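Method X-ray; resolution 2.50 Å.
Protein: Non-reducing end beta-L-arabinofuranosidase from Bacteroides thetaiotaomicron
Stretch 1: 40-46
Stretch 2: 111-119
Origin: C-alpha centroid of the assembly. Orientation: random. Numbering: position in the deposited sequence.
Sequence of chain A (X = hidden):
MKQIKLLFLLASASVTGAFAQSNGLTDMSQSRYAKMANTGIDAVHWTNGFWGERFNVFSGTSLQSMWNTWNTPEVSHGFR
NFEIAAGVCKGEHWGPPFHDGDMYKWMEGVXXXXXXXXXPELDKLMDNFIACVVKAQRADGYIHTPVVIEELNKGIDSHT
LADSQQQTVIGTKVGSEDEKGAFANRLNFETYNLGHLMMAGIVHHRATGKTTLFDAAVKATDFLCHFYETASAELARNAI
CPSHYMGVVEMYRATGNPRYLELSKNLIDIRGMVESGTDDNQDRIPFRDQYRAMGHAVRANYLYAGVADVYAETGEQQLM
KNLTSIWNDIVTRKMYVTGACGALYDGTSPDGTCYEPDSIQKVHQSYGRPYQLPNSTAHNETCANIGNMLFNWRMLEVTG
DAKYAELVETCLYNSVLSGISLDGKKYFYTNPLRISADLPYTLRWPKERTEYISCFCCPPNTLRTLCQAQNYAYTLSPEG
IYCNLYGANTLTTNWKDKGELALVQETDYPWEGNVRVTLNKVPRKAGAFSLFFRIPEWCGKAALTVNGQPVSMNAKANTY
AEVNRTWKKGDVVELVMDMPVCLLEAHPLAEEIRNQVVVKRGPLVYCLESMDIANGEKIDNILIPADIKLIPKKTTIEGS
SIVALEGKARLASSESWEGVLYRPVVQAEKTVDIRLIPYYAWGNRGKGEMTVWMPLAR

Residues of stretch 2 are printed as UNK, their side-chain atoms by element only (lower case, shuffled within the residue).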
# COMPACT_ATOMS: atom_id res chain seq x y z
N GLY A 40 -0.44 -16.93 -8.40
CA GLY A 40 -1.62 -16.73 -9.23
C GLY A 40 -2.68 -16.00 -8.44
O GLY A 40 -2.73 -16.07 -7.22
N ILE A 41 -3.52 -15.27 -9.16
CA ILE A 41 -4.54 -14.41 -8.54
C ILE A 41 -5.56 -15.23 -7.74
O ILE A 41 -6.15 -14.71 -6.80
CB ILE A 41 -5.20 -13.50 -9.63
CG1 ILE A 41 -5.99 -12.37 -8.99
CG2 ILE A 41 -6.09 -14.28 -10.58
CD1 ILE A 41 -6.32 -11.26 -9.96
N ASP A 42 -5.69 -16.51 -8.09
CA ASP A 42 -6.59 -17.49 -7.44
C ASP A 42 -5.97 -18.43 -6.36
O ASP A 42 -6.70 -19.18 -5.67
CB ASP A 42 -7.30 -18.35 -8.51
CG ASP A 42 -6.33 -19.16 -9.44
OD1 ASP A 42 -5.10 -18.93 -9.51
OD2 ASP A 42 -6.83 -20.05 -10.14
N ALA A 43 -4.65 -18.35 -6.19
CA ALA A 43 -3.89 -19.30 -5.36
C ALA A 43 -3.96 -19.10 -3.85
O ALA A 43 -3.82 -20.07 -3.12
CB ALA A 43 -2.44 -19.29 -5.78
N VAL A 44 -4.15 -17.87 -3.37
CA VAL A 44 -4.11 -17.59 -1.94
C VAL A 44 -5.50 -17.13 -1.50
O VAL A 44 -6.05 -16.23 -2.11
CB VAL A 44 -3.03 -16.52 -1.61
CG1 VAL A 44 -2.96 -16.23 -0.11
CG2 VAL A 44 -1.66 -16.96 -2.11
N HIS A 45 -6.08 -17.80 -0.49
CA HIS A 45 -7.29 -17.30 0.21
C HIS A 45 -6.94 -17.00 1.67
O HIS A 45 -6.39 -17.86 2.35
CB HIS A 45 -8.44 -18.33 0.29
CG HIS A 45 -8.75 -19.06 -0.98
ND1 HIS A 45 -8.45 -18.59 -2.24
CD2 HIS A 45 -9.42 -20.22 -1.17
CE1 HIS A 45 -8.87 -19.45 -3.15
NE2 HIS A 45 -9.47 -20.45 -2.52
N TRP A 46 -7.30 -15.82 2.16
CA TRP A 46 -7.35 -15.57 3.60
C TRP A 46 -8.40 -16.52 4.21
O TRP A 46 -9.44 -16.77 3.60
CB TRP A 46 -7.79 -14.13 3.96
CG TRP A 46 -6.94 -13.04 3.45
CD1 TRP A 46 -7.34 -11.99 2.67
CD2 TRP A 46 -5.53 -12.88 3.65
NE1 TRP A 46 -6.27 -11.18 2.38
CE2 TRP A 46 -5.14 -11.70 2.97
CE3 TRP A 46 -4.56 -13.62 4.33
CZ2 TRP A 46 -3.84 -11.24 2.96
CZ3 TRP A 46 -3.25 -13.17 4.32
CH2 TRP A 46 -2.90 -11.98 3.64
N UNK A 111 -13.65 -8.96 -9.78
CA UNK A 111 -12.90 -10.08 -10.36
C UNK A 111 -11.86 -10.65 -9.44
O UNK A 111 -11.53 -11.82 -9.53
c UNK A 111 -12.22 -9.66 -11.65
N UNK A 112 -11.29 -9.80 -8.60
CA UNK A 112 -10.18 -10.18 -7.74
C UNK A 112 -10.67 -11.02 -6.59
O UNK A 112 -10.02 -11.99 -6.17
o UNK A 112 -8.91 -8.19 -8.32
c UNK A 112 -9.49 -8.90 -7.24
N UNK A 113 -11.81 -10.58 -6.05
CA UNK A 113 -12.60 -11.29 -5.05
C UNK A 113 -13.11 -12.62 -5.59
O UNK A 113 -13.00 -13.64 -4.92
c UNK A 113 -14.88 -11.20 -3.89
c UNK A 113 -13.79 -10.41 -4.63
c UNK A 113 -13.30 -9.25 -3.77
N UNK A 114 -13.70 -12.60 -6.78
CA UNK A 114 -14.13 -13.81 -7.48
C UNK A 114 -13.02 -14.84 -7.61
O UNK A 114 -13.26 -16.01 -7.41
c UNK A 114 -16.79 -16.34 -10.22
c UNK A 114 -16.41 -15.22 -9.50
c UNK A 114 -15.14 -14.67 -9.65
o UNK A 114 -16.23 -18.01 -11.88
c UNK A 114 -14.26 -15.27 -10.55
c UNK A 114 -14.63 -16.38 -11.27
c UNK A 114 -15.89 -16.92 -11.12
c UNK A 114 -14.71 -13.47 -8.86
N UNK A 115 -11.81 -14.41 -7.93
CA UNK A 115 -10.68 -15.37 -8.07
C UNK A 115 -10.49 -16.25 -6.83
O UNK A 115 -10.09 -17.42 -6.93
c UNK A 115 -9.40 -14.62 -8.41
N UNK A 116 -10.81 -15.69 -5.68
CA UNK A 116 -10.73 -16.38 -4.39
C UNK A 116 -11.95 -17.24 -4.07
O UNK A 116 -11.79 -18.31 -3.48
c UNK A 116 -9.08 -14.83 -3.26
c UNK A 116 -10.82 -15.89 -1.84
c UNK A 116 -10.51 -15.34 -3.23
N UNK A 117 -13.15 -16.75 -4.39
CA UNK A 117 -14.39 -17.34 -3.84
C UNK A 117 -15.37 -17.93 -4.86
O UNK A 117 -16.29 -18.64 -4.47
n UNK A 117 -16.45 -14.37 -2.81
o UNK A 117 -15.94 -15.19 -4.83
c UNK A 117 -15.09 -16.35 -2.88
c UNK A 117 -15.85 -15.24 -3.59
N UNK A 118 -15.20 -17.63 -6.15
CA UNK A 118 -15.93 -18.29 -7.25
C UNK A 118 -17.45 -18.15 -7.15
O UNK A 118 -18.18 -18.99 -7.66
c UNK A 118 -13.38 -19.70 -8.63
c UNK A 118 -14.07 -20.11 -7.32
n UNK A 118 -11.28 -20.00 -9.92
c UNK A 118 -15.56 -19.79 -7.34
c UNK A 118 -11.90 -20.05 -8.58
N UNK A 119 -17.92 -17.09 -6.48
CA UNK A 119 -19.35 -16.82 -6.35
C UNK A 119 -19.89 -16.70 -7.79
O UNK A 119 -19.46 -15.81 -8.53
o UNK A 119 -21.33 -14.22 -4.55
o UNK A 119 -21.93 -16.04 -5.62
c UNK A 119 -19.57 -15.53 -5.54
c UNK A 119 -21.05 -15.24 -5.22

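Position 111 carries a single side-chain carbon that does not touch the first stretch; one carbon is alanine, Ala111. It sits on a helix that begins earlier in the chain.

Position 112 has one carbon then one oxygen, near the end of Ile41 on the first stretch; this is the pattern of serine. Ser112 OG lies 4.3 Å from Ile41 CD1, a loose contact; its polar need is met elsewhere in the structure.

Position 113 shows three carbons, one carrying the other two, all out of reach of the first stretch: valine. Val113 is nonetheless buried.

At position 114 a carbon leads to a six-carbon ring bearing an oxygen, and it too touches nothing on the first stretch; it is tyrosine, Tyr114.

Position 115 again has just one carbon, but its CA-to-CB bond points toward the first stretch, with CB of position 115 3.6 Å from Ile41 O and 4.0 Å from Ile41 CG2. It is alanine, and Ala115 sits where the CA atoms come nearest, its CA 4.6 Å from Asp42 CA. Ala115 O lies 3.3 Å from Asp42 CB and receives a CA-H...O contact from Asp42 CA at 3.5 Å.

Position 116 has a carbon carrying two more, packed against Val44 and His45, hence valine. Val116 CG2 is 3.5 Å from Val44 O, while Val116 CG1 approaches His45 ND1 at 3.6 Å. Val116 O sits over one face of the His45 ring, 3.2 Å from His45 CE1; His45 NE2 is also close to Val116 O, at 3.3 Å, but the angle is too poor for a hydrogen bond.

Position 117 has two carbons, the second bearing an oxygen and a nitrogen, and makes no contact with the first stretch: asparagine. Asn117 OD1 accepts a hydrogen bond from N of position 119 at 3.2 Å.

Position 118 has four carbons in a row ending in a nitrogen that comes near Asp42, a lysine. Lys118 leaves the helix with positive phi, and its NZ is 4.5 Å from Asp42 OD2, opposite charges beyond a salt bridge.

Position 119 has two carbons, the second with two oxygens, far from the first stretch: aspartate. Asp119 caps the next helix.

The contact works by fit, with no hydrogen bond across it. A type I turn from Gly40 to Ala43 brings Ile41 and Asp42 against Ala115, and strand 44-46 runs nearly perpendicular to the helix, at 92°. The rule to read is a small residue at the closest backbone approach, a branched one beside it near Val44 and His45, and charge left at the margin.

Stretch 2 (111-119) ASVYAVNKD
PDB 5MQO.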